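Local atomic coordinates of chitooligosaccharide oxidase (PDB entry 6Y0R), a protein that oxidises the C1 hydroxyl of chitooligosaccharides to the lactone with a covalently bound FAD, reducing molecular oxygen to hydrogen peroxide. Residues A132-V137 and L149-C154; L112-S117 and T329-D334. All blocks are in the same frame, centred on the assembly; numbering follows the deposited sequence.

Contact 1. Residues A132-V137 and L149-C154. With FAD (flavin-adenine dinucleotide), chain B.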
ATOM      1  N   ALA A 132      -5.408  11.585   6.925  1.00 18.05           N
ATOM      2  CA  ALA A 132      -6.552  11.584   5.998  1.00 17.36           C
ATOM      3  C   ALA A 132      -6.658  10.190   5.355  1.00 18.28           C
ATOM      4  O   ALA A 132      -5.672   9.746   4.720  1.00 18.42           O
ATOM      5  CB  ALA A 132      -6.365  12.626   4.945  1.00 18.16           C
ATOM      6  N   ARG A 133      -7.832   9.564   5.417  1.00 17.92           N
ATOM      7  CA  ARG A 133      -8.048   8.275   4.716  1.00 17.46           C
ATOM      8  C   ARG A 133      -8.315   8.531   3.233  1.00 17.88           C
ATOM      9  O   ARG A 133      -8.759   9.636   2.880  1.00 18.58           O
ATOM     10  CB  ARG A 133      -9.149   7.495   5.416  1.00 17.96           C
ATOM     11  CG  ARG A 133      -8.821   7.186   6.865  1.00 16.80           C
ATOM     12  CD  ARG A 133      -9.957   6.491   7.597  1.00 17.45           C
ATOM     13  NE  ARG A 133      -9.673   6.396   9.003  1.00 18.39           N
ATOM     14  CZ  ARG A 133      -8.911   5.459   9.568  1.00 19.38           C
ATOM     15  NH1 ARG A 133      -8.602   5.518  10.867  1.00 18.38           N
ATOM     16  NH2 ARG A 133      -8.463   4.476   8.813  1.00 18.07           N
ATOM     17  N   LEU A 134      -8.006   7.551   2.382  1.00 15.76           N
ATOM     18  CA  LEU A 134      -8.020   7.746   0.915  1.00 16.10           C
ATOM     19  C   LEU A 134      -9.412   8.224   0.478  1.00 16.14           C
ATOM     20  O   LEU A 134      -9.490   9.021  -0.442  1.00 16.27           O
ATOM     21  CB  LEU A 134      -7.656   6.456   0.195  1.00 16.81           C
ATOM     22  CG  LEU A 134      -6.261   5.941   0.458  1.00 16.75           C
ATOM     23  CD1 LEU A 134      -6.031   4.706  -0.370  1.00 16.65           C
ATOM     24  CD2 LEU A 134      -5.214   6.987   0.162  1.00 17.09           C
ATOM     25  N   GLY A 135     -10.481   7.696   1.051  1.00 16.18           N
ATOM     26  CA  GLY A 135     -11.841   8.132   0.632  1.00 18.51           C
ATOM     27  C   GLY A 135     -12.064   9.587   0.956  1.00 18.17           C
ATOM     28  O   GLY A 135     -12.673  10.340   0.145  1.00 18.78           O
ATOM     29  N   HIS A 136     -11.511  10.057   2.071  1.00 17.85           N
ATOM     30  CA  HIS A 136     -11.628  11.476   2.476  1.00 17.88           C
ATOM     31  C   HIS A 136     -10.761  12.330   1.553  1.00 19.33           C
ATOM     32  O   HIS A 136     -11.177  13.394   1.115  1.00 19.44           O
ATOM     33  CB  HIS A 136     -11.268  11.640   3.943  1.00 20.06           C
ATOM     34  CG  HIS A 136     -11.333  13.053   4.392  1.00 19.95           C
ATOM     35  ND1 HIS A 136     -12.546  13.776   4.396  1.00 21.14           N
ATOM     36  CD2 HIS A 136     -10.372  13.885   4.848  1.00 22.95           C
ATOM     37  CE1 HIS A 136     -12.296  14.993   4.871  1.00 22.24           C
ATOM     38  NE2 HIS A 136     -10.963  15.090   5.154  1.00 23.35           N
ATOM     39  N   VAL A 137      -9.557  11.881   1.228  1.00 17.09           N
ATOM     40  CA  VAL A 137      -8.701  12.535   0.221  1.00 17.58           C
ATOM     41  C   VAL A 137      -9.480  12.692  -1.080  1.00 18.20           C
ATOM     42  O   VAL A 137      -9.517  13.822  -1.647  1.00 17.29           O
ATOM     43  CB  VAL A 137      -7.410  11.748  -0.027  1.00 17.04           C
ATOM     44  CG1 VAL A 137      -6.632  12.281  -1.222  1.00 17.94           C
ATOM     45  CG2 VAL A 137      -6.558  11.787   1.227  1.00 16.84           C
ATOM     46  N   LEU A 149      -5.714  12.299  -6.921  1.00 18.55           N
ATOM     47  CA  LEU A 149      -4.393  11.638  -6.799  1.00 18.33           C
ATOM     48  C   LEU A 149      -4.524  10.182  -7.196  1.00 18.30           C
ATOM     49  O   LEU A 149      -5.651   9.641  -7.295  1.00 18.28           O
ATOM     50  CB  LEU A 149      -3.896  11.754  -5.363  1.00 19.81           C
ATOM     51  CG  LEU A 149      -3.573  13.174  -4.915  1.00 22.52           C
ATOM     52  CD1 LEU A 149      -3.190  13.130  -3.452  1.00 25.04           C
ATOM     53  CD2 LEU A 149      -2.482  13.783  -5.779  1.00 23.09           C
ATOM     54  N   ALA A 150      -3.365   9.592  -7.495  1.00 17.95           N
ATOM     55  CA  ALA A 150      -3.297   8.184  -7.914  1.00 17.35           C
ATOM     56  C   ALA A 150      -3.117   7.353  -6.654  1.00 20.03           C
ATOM     57  O   ALA A 150      -2.055   7.252  -6.180  1.00 25.47           O
ATOM     58  CB  ALA A 150      -2.179   7.967  -8.890  1.00 19.32           C
ATOM     59  N   HIS A 151      -4.189   6.826  -6.119  1.00 20.21           N
ATOM     60  CA  HIS A 151      -4.169   6.028  -4.880  1.00 20.21           C
ATOM     61  C   HIS A 151      -5.018   4.791  -5.108  1.00 18.77           C
ATOM     62  O   HIS A 151      -5.612   4.624  -6.212  1.00 19.86           O
ATOM     63  CB  HIS A 151      -4.639   6.839  -3.687  1.00 19.52           C
ATOM     64  CG  HIS A 151      -5.994   7.444  -3.893  1.00 19.84           C
ATOM     65  ND1 HIS A 151      -7.156   6.683  -3.958  1.00 18.49           N
ATOM     66  CD2 HIS A 151      -6.345   8.726  -4.107  1.00 21.48           C
ATOM     67  CE1 HIS A 151      -8.178   7.504  -4.143  1.00 21.01           C
ATOM     68  NE2 HIS A 151      -7.724   8.761  -4.258  1.00 20.62           N
ATOM     69  N   GLY A 152      -4.942   3.885  -4.143  1.00 18.22           N
ATOM     70  CA  GLY A 152      -5.590   2.578  -4.190  1.00 18.07           C
ATOM     71  C   GLY A 152      -7.081   2.697  -3.964  1.00 17.90           C
ATOM     72  O   GLY A 152      -7.638   3.808  -3.838  1.00 18.61           O
ATOM     73  N   THR A 153      -7.711   1.553  -3.871  1.00 19.20           N
ATOM     74  CA  THR A 153      -9.167   1.477  -3.701  1.00 21.39           C
ATOM     75  C   THR A 153      -9.521   1.314  -2.237  1.00 21.62           C
ATOM     76  O   THR A 153     -10.594   1.580  -1.850  1.00 26.84           O
ATOM     77  CB  THR A 153      -9.744   0.317  -4.504  1.00 25.62           C
ATOM     78  OG1 THR A 153      -9.107  -0.859  -4.030  1.00 29.01           O
ATOM     79  CG2 THR A 153      -9.512   0.467  -5.987  1.00 29.03           C
ATOM     80  N   CYS A 154      -8.738   0.908  -1.295  1.00 25.29           N
ATOM     81  CA  CYS A 154      -9.671   0.940  -0.087  1.00 26.14           C
ATOM     82  C   CYS A 154     -10.018   2.320   0.565  1.00 20.97           C
ATOM     83  O   CYS A 154      -9.088   2.975   0.975  1.00 19.83           O
ATOM     84  CB  CYS A 154      -8.930   0.026   0.839  1.00 31.39           C
ATOM     85  SG  CYS A 154      -8.914  -1.602   0.077  1.00 21.84           S
TER
HETATM   86  PA  FAD B 501      -0.635   2.236   9.108  1.00 15.29           P
HETATM   87  O1A FAD B 501      -0.759   0.894   9.706  1.00 14.49           O
HETATM   88  O2A FAD B 501      -1.101   3.424   9.849  1.00 15.95           O
HETATM   89  O5B FAD B 501       0.871   2.515   8.673  1.00 15.10           O
HETATM   90  C5B FAD B 501       1.550   1.699   7.717  1.00 15.34           C
HETATM   91  C4B FAD B 501       3.049   1.890   7.868  1.00 15.19           C
HETATM   92  O4B FAD B 501       3.394   3.264   7.559  1.00 14.90           O
HETATM   93  C3B FAD B 501       3.654   1.656   9.267  1.00 15.69           C
HETATM   94  O3B FAD B 501       5.032   1.273   9.169  1.00 16.54           O
HETATM   95  C2B FAD B 501       3.558   3.040   9.895  1.00 15.29           C
HETATM   96  O2B FAD B 501       4.418   3.245  11.019  1.00 16.92           O
HETATM   97  C1B FAD B 501       3.908   3.909   8.719  1.00 15.21           C
HETATM   98  N9A FAD B 501       3.362   5.256   8.774  1.00 16.02           N
HETATM   99  C8A FAD B 501       2.037   5.594   8.687  1.00 17.98           C
HETATM  100  N7A FAD B 501       1.841   6.904   8.772  1.00 16.51           N
HETATM  101  C5A FAD B 501       3.116   7.437   8.932  1.00 16.67           C
HETATM  102  C6A FAD B 501       3.577   8.757   9.087  1.00 18.16           C
HETATM  103  N6A FAD B 501       2.744   9.800   9.059  1.00 16.83           N
HETATM  104  N1A FAD B 501       4.913   8.962   9.260  1.00 17.47           N
HETATM  105  C2A FAD B 501       5.705   7.872   9.299  1.00 19.80           C
HETATM  106  N3A FAD B 501       5.385   6.584   9.138  1.00 18.07           N
HETATM  107  C4A FAD B 501       4.060   6.425   8.961  1.00 17.24           C
HETATM  108  N1  FAD B 501      -2.462  -0.817  -1.059  1.00 15.81           N
HETATM  109  C2  FAD B 501      -2.352  -0.424  -2.337  1.00 16.63           C
HETATM  110  O2  FAD B 501      -1.219  -0.048  -2.811  1.00 15.60           O
HETATM  111  N3  FAD B 501      -3.464  -0.389  -3.129  1.00 16.96           N
HETATM  112  C4  FAD B 501      -4.728  -0.752  -2.693  1.00 18.66           C
HETATM  113  O4  FAD B 501      -5.703  -0.684  -3.460  1.00 19.77           O
HETATM  114  C4X FAD B 501      -4.873  -1.160  -1.345  1.00 19.26           C
HETATM  115  N5  FAD B 501      -6.087  -1.460  -0.876  1.00 20.21           N
HETATM  116  C5X FAD B 501      -6.207  -1.720   0.471  1.00 18.99           C
HETATM  117  C6  FAD B 501      -7.496  -1.969   1.015  1.00 18.63           C
HETATM  118  C7  FAD B 501      -7.656  -2.256   2.361  1.00 17.73           C
HETATM  119  C7M FAD B 501      -9.030  -2.549   2.930  1.00 18.86           C
HETATM  120  C8  FAD B 501      -6.497  -2.242   3.242  1.00 16.24           C
HETATM  121  C8M FAD B 501      -6.600  -2.425   4.743  1.00 17.24           C
HETATM  122  C9  FAD B 501      -5.223  -2.036   2.673  1.00 18.27           C
HETATM  123  C9A FAD B 501      -5.062  -1.782   1.304  1.00 17.85           C
HETATM  124  N10 FAD B 501      -3.788  -1.534   0.764  1.00 17.13           N
HETATM  125  C10 FAD B 501      -3.650  -1.176  -0.583  1.00 17.39           C
HETATM  126  C1' FAD B 501      -2.573  -1.613   1.580  1.00 16.50           C
HETATM  127  C2' FAD B 501      -2.194  -0.244   2.148  1.00 16.12           C
HETATM  128  O2' FAD B 501      -1.596   0.574   1.141  1.00 14.90           O
HETATM  129  C3' FAD B 501      -1.227  -0.466   3.282  1.00 17.02           C
HETATM  130  O3' FAD B 501      -1.934  -1.268   4.257  1.00 15.69           O
HETATM  131  C4' FAD B 501      -0.774   0.875   3.862  1.00 18.13           C
HETATM  132  O4' FAD B 501       0.531   0.779   4.459  1.00 19.36           O
HETATM  133  C5' FAD B 501      -1.778   1.339   4.879  1.00 15.21           C
HETATM  134  O5' FAD B 501      -1.497   2.685   5.306  1.00 15.69           O
HETATM  135  P   FAD B 501      -2.135   3.162   6.676  1.00 14.90           P
HETATM  136  O1P FAD B 501      -1.734   4.570   6.913  1.00 15.18           O
HETATM  137  O2P FAD B 501      -3.580   2.835   6.759  1.00 15.29           O
HETATM  138  O3P FAD B 501      -1.427   2.131   7.708  1.00 15.28           O

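Contact 2. Residues L112-S117 and T329-D334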
ATOM      1  N   LEU A 112      -2.362   9.346  14.316  1.00 18.91           N
ATOM      2  CA  LEU A 112      -2.464  10.595  13.503  1.00 18.18           C
ATOM      3  C   LEU A 112      -3.880  10.809  12.927  1.00 17.00           C
ATOM      4  O   LEU A 112      -4.047  11.794  12.218  1.00 18.98           O
ATOM      5  CB  LEU A 112      -1.431  10.602  12.370  1.00 19.53           C
ATOM      6  CG  LEU A 112       0.025  10.541  12.828  1.00 20.56           C
ATOM      7  CD1 LEU A 112       0.968  10.294  11.672  1.00 18.97           C
ATOM      8  CD2 LEU A 112       0.393  11.824  13.576  1.00 20.57           C
ATOM      9  N   ASP A 113      -4.823   9.918  13.158  1.00 19.19           N
ATOM     10  CA  ASP A 113      -6.117   9.972  12.422  1.00 19.35           C
ATOM     11  C   ASP A 113      -7.015  11.124  12.923  1.00 22.66           C
ATOM     12  O   ASP A 113      -8.059  11.320  12.265  1.00 20.58           O
ATOM     13  CB  ASP A 113      -6.877   8.647  12.370  1.00 19.82           C
ATOM     14  CG  ASP A 113      -7.507   8.118  13.643  1.00 21.61           C
ATOM     15  OD1 ASP A 113      -7.496   8.859  14.672  1.00 23.25           O
ATOM     16  OD2 ASP A 113      -7.977   6.944  13.625  1.00 24.75           O
ATOM     17  N   ARG A 114      -6.617  11.908  13.934  1.00 22.51           N
ATOM     18  CA  ARG A 114      -7.348  13.172  14.254  1.00 24.07           C
ATOM     19  C   ARG A 114      -6.941  14.285  13.285  1.00 23.25           C
ATOM     20  O   ARG A 114      -7.595  15.355  13.257  1.00 24.82           O
ATOM     21  CB  ARG A 114      -7.096  13.613  15.701  1.00 24.41           C
ATOM     22  CG  ARG A 114      -7.338  12.575  16.773  1.00 26.48           C
ATOM     23  CD  ARG A 114      -8.686  11.892  16.762  1.00 26.44           C
ATOM     24  NE  ARG A 114      -8.973  11.236  18.024  1.00 27.01           N
ATOM     25  CZ  ARG A 114      -8.661   9.982  18.311  1.00 29.49           C
ATOM     26  NH1 ARG A 114      -8.946   9.496  19.501  1.00 31.07           N
ATOM     27  NH2 ARG A 114      -8.057   9.201  17.417  1.00 27.36           N
ATOM     28  N   MET A 115      -5.841  14.116  12.552  1.00 21.10           N
ATOM     29  CA  MET A 115      -5.302  15.131  11.638  1.00 21.62           C
ATOM     30  C   MET A 115      -5.533  14.658  10.194  1.00 23.25           C
ATOM     31  O   MET A 115      -4.743  13.856   9.675  1.00 21.72           O
ATOM     32  CB  MET A 115      -3.832  15.381  11.966  1.00 25.56           C
ATOM     33  CG  MET A 115      -3.669  16.225  13.202  1.00 26.08           C
ATOM     34  SD  MET A 115      -1.899  16.561  13.505  1.00 28.79           S
ATOM     35  CE  MET A 115      -1.478  14.943  14.090  1.00 24.02           C
ATOM     36  N   TYR A 116      -6.603  15.154   9.562  1.00 21.45           N
ATOM     37  CA  TYR A 116      -7.087  14.598   8.274  1.00 20.17           C
ATOM     38  C   TYR A 116      -7.370  15.745   7.302  1.00 20.85           C
ATOM     39  O   TYR A 116      -8.112  15.544   6.339  1.00 20.97           O
ATOM     40  CB  TYR A 116      -8.265  13.649   8.508  1.00 20.93           C
ATOM     41  CG  TYR A 116      -9.435  14.206   9.276  1.00 19.92           C
ATOM     42  CD1 TYR A 116     -10.357  15.034   8.656  1.00 25.84           C
ATOM     43  CD2 TYR A 116      -9.651  13.843  10.588  1.00 22.48           C
ATOM     44  CE1 TYR A 116     -11.436  15.547   9.360  1.00 24.98           C
ATOM     45  CE2 TYR A 116     -10.723  14.347  11.309  1.00 24.74           C
ATOM     46  CZ  TYR A 116     -11.613  15.195  10.687  1.00 24.34           C
ATOM     47  OH  TYR A 116     -12.684  15.645  11.408  1.00 30.06           O
ATOM     48  N   SER A 117      -6.705  16.891   7.481  1.00 22.54           N
ATOM     49  CA  SER A 117      -6.887  18.088   6.626  1.00 23.48           C
ATOM     50  C   SER A 117      -6.474  17.778   5.190  1.00 22.60           C
ATOM     51  O   SER A 117      -5.382  17.200   4.980  1.00 21.61           O
ATOM     52  CB  SER A 117      -6.083  19.252   7.176  1.00 24.42           C
ATOM     53  OG  SER A 117      -6.090  20.307   6.249  1.00 28.49           O
ATOM     54  N   THR A 329     -13.824   9.814   8.393  1.00 21.88           N
ATOM     55  CA  THR A 329     -12.971  10.720   9.190  1.00 22.54           C
ATOM     56  C   THR A 329     -13.086  10.413  10.688  1.00 27.19           C
ATOM     57  O   THR A 329     -12.255  10.949  11.436  1.00 28.89           O
ATOM     58  CB  THR A 329     -13.300  12.182   8.899  1.00 25.84           C
ATOM     59  OG1 THR A 329     -14.671  12.355   9.260  1.00 26.59           O
ATOM     60  CG2 THR A 329     -13.101  12.560   7.454  1.00 23.23           C
ATOM     61  N   SER A 330     -14.073   9.642  11.136  1.00 26.09           N
ATOM     62  CA  SER A 330     -14.344   9.455  12.584  1.00 26.41           C
ATOM     63  C   SER A 330     -13.164   8.768  13.269  1.00 29.06           C
ATOM     64  O   SER A 330     -12.608   7.802  12.722  1.00 25.97           O
ATOM     65  CB  SER A 330     -15.578   8.666  12.834  1.00 27.39           C
ATOM     66  OG  SER A 330     -15.789   8.553  14.236  1.00 27.60           O
ATOM     67  N   ALA A 331     -12.864   9.174  14.500  1.00 26.20           N
ATOM     68  CA  ALA A 331     -11.907   8.458  15.377  1.00 27.01           C
ATOM     69  C   ALA A 331     -12.405   7.039  15.681  1.00 26.24           C
ATOM     70  O   ALA A 331     -11.563   6.178  16.029  1.00 27.40           O
ATOM     71  CB  ALA A 331     -11.697   9.269  16.644  1.00 26.88           C
ATOM     72  N   SER A 332     -13.713   6.741  15.533  1.00 24.38           N
ATOM     73  CA  SER A 332     -14.296   5.401  15.819  1.00 25.08           C
ATOM     74  C   SER A 332     -14.102   4.397  14.659  1.00 21.85           C
ATOM     75  O   SER A 332     -14.636   3.328  14.746  1.00 24.68           O
ATOM     76  CB  SER A 332     -15.746   5.520  16.214  1.00 27.15           C
ATOM     77  OG  SER A 332     -16.510   5.986  15.116  1.00 33.59           O
ATOM     78  N   TYR A 333     -13.341   4.737  13.614  1.00 22.11           N
ATOM     79  CA  TYR A 333     -13.008   3.768  12.529  1.00 21.61           C
ATOM     80  C   TYR A 333     -12.669   2.410  13.137  1.00 21.29           C
ATOM     81  O   TYR A 333     -11.812   2.355  14.052  1.00 24.06           O
ATOM     82  CB  TYR A 333     -11.831   4.285  11.705  1.00 20.54           C
ATOM     83  CG  TYR A 333     -11.574   3.449  10.475  1.00 21.81           C
ATOM     84  CD1 TYR A 333     -12.248   3.710   9.288  1.00 21.60           C
ATOM     85  CD2 TYR A 333     -10.634   2.424  10.489  1.00 20.76           C
ATOM     86  CE1 TYR A 333     -12.048   2.922   8.165  1.00 19.76           C
ATOM     87  CE2 TYR A 333     -10.428   1.619   9.374  1.00 20.14           C
ATOM     88  CZ  TYR A 333     -11.111   1.899   8.207  1.00 19.86           C
ATOM     89  OH  TYR A 333     -10.917   1.112   7.114  1.00 19.71           O
ATOM     90  N   ASP A 334     -13.329   1.338  12.687  1.00 22.42           N
ATOM     91  CA  ASP A 334     -13.122   0.004  13.291  1.00 24.66           C
ATOM     92  C   ASP A 334     -13.293  -1.091  12.253  1.00 22.73           C
ATOM     93  O   ASP A 334     -13.781  -2.173  12.612  1.00 24.97           O
ATOM     94  CB  ASP A 334     -14.074  -0.193  14.486  1.00 30.18           C
ATOM     95  CG  ASP A 334     -15.525  -0.335  14.069  1.00 36.89           C
ATOM     96  OD1 ASP A 334     -15.859   0.014  12.905  1.00 38.55           O
ATOM     97  OD2 ASP A 334     -16.322  -0.757  14.920  1.00 42.47           O
TER
HETATM   98  O   HOH W   1     -10.535  11.358  13.523  1.00 23.54           O

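Contact 1. Residues A132-V137 and L149-C154
The shortest polar bond runs from His151 ND1 to Gly152 O, 2.9 Å, beside the carbonyl that Leu134 CD1 touches across the contact. The N-H...O angle of 170° is nearly straight; the acceptor lies in the imidazole plane, and the N-H arrives in the carbonyl plane on a lone pair of Gly152 O. This local bond fixes the rotation of the imidazole. His151 CG stands between its backbone N and carbonyl carbon (chi1 55°), which presents a ring face to Leu134, whose CB lies over it. The two side chains run antiparallel alongside each other: Leu134 CD2 meets His151 CB at 3.9 Å, while its other methyl, CD1, reaches Cys154 O at 3.8 Å. One turn on, Val137 CG1 meets Leu149 CD1 at 4.2 Å, the two branches meeting nearly perpendicular. The start of helix 134-145, with Arg133 as its N-cap, is thereby packed against the loop that leads to the flavin, and His162 of helix 159-165 touches both Leu134 and His151.

Past the leucine and histidine, the loop engages FAD. Gly152 CA lies 3.3 Å from FAD O4, and Thr153 N donates to the same O4 at 3.0 Å (158°), with Thr153 OG1 adding only a weak bond. The 1.7 Å separation of Cys154 SG from FAD C6 is a thioether link, one half of the bicovalent attachment; the other is probably made by His94. A donor on O4 would draw electron density from the pyrimidine ring and probably favour flavin reduction.

Contact 2. Residues L112-S117 and T329-D334
Thr329 meets Tyr116 in a CH-pi contact: its CB stands 3.9 Å from the ring centroid and 12° off the normal, thus squarely over one face. With OG1 between the backbone N and the carbonyl carbon (chi1 60°), the CG2 methyl falls over the CD1–CE1 side of the ring at 3.9 Å from Tyr116 CE1. On the CE2 side the backbone takes over, Thr329 O approaching Tyr116 CE2 at 3.7 Å. That same carbonyl accepts a hydrogen bond from a water at 2.7 Å, and the water donates again to Asp113 O, bridging two carbonyl oxygens that, both being acceptors, need a donor between them. Ser330 opens a type I turn that closes at Tyr333, and Ser330 OG shares a hydrogen bond with Ser332 OG.

Within the turn, Ala331 CB lies over the centre of the Arg114 guanidinium, 3.5 Å from Arg114 CZ. Arg114 starts out pointing away from the contact, but the bend at chi2 (-53°) brings its end back. Asp113 OD1 lies at the guanidinium edge, close to its plane, and uses its syn lone pair in a 2.8 Å salt bridge to Arg114 NH2; Asp49 supplies a second anionic partner. Last, Tyr333 carries its hydroxyl to His94 NE2, the histidine probably joined to the flavin. The contact thus joins two loops, each with a type I turn (112-115 and 330-333): 112-117 of the PCMH-type FAD-binding domain and 329-334, ahead of strand 338-346 of the seven-stranded antiparallel sheet.

The centres of the two contacts lie 14 Å apart, and their four segments run 112-117, 132-137, 149-154, 329-334, so the local pair of contact 1 falls between the distant partners of contact 2. Strands 118-120 and 125-128 of the six-stranded antiparallel sheet connect 112-117 to 132-137. The contacts also touch directly: Arg133 NH1 forms a salt bridge with Asp113 OD2 at 3.2 Å, Arg133 makes a cation-pi contact with Tyr333, and His136 meets Tyr116 edge-to-face. Contact 1 is buried at the flavin and contact 2 lies nearer the surface; together they connect the cofactor-binding domain to the loop preceding strand 338-346.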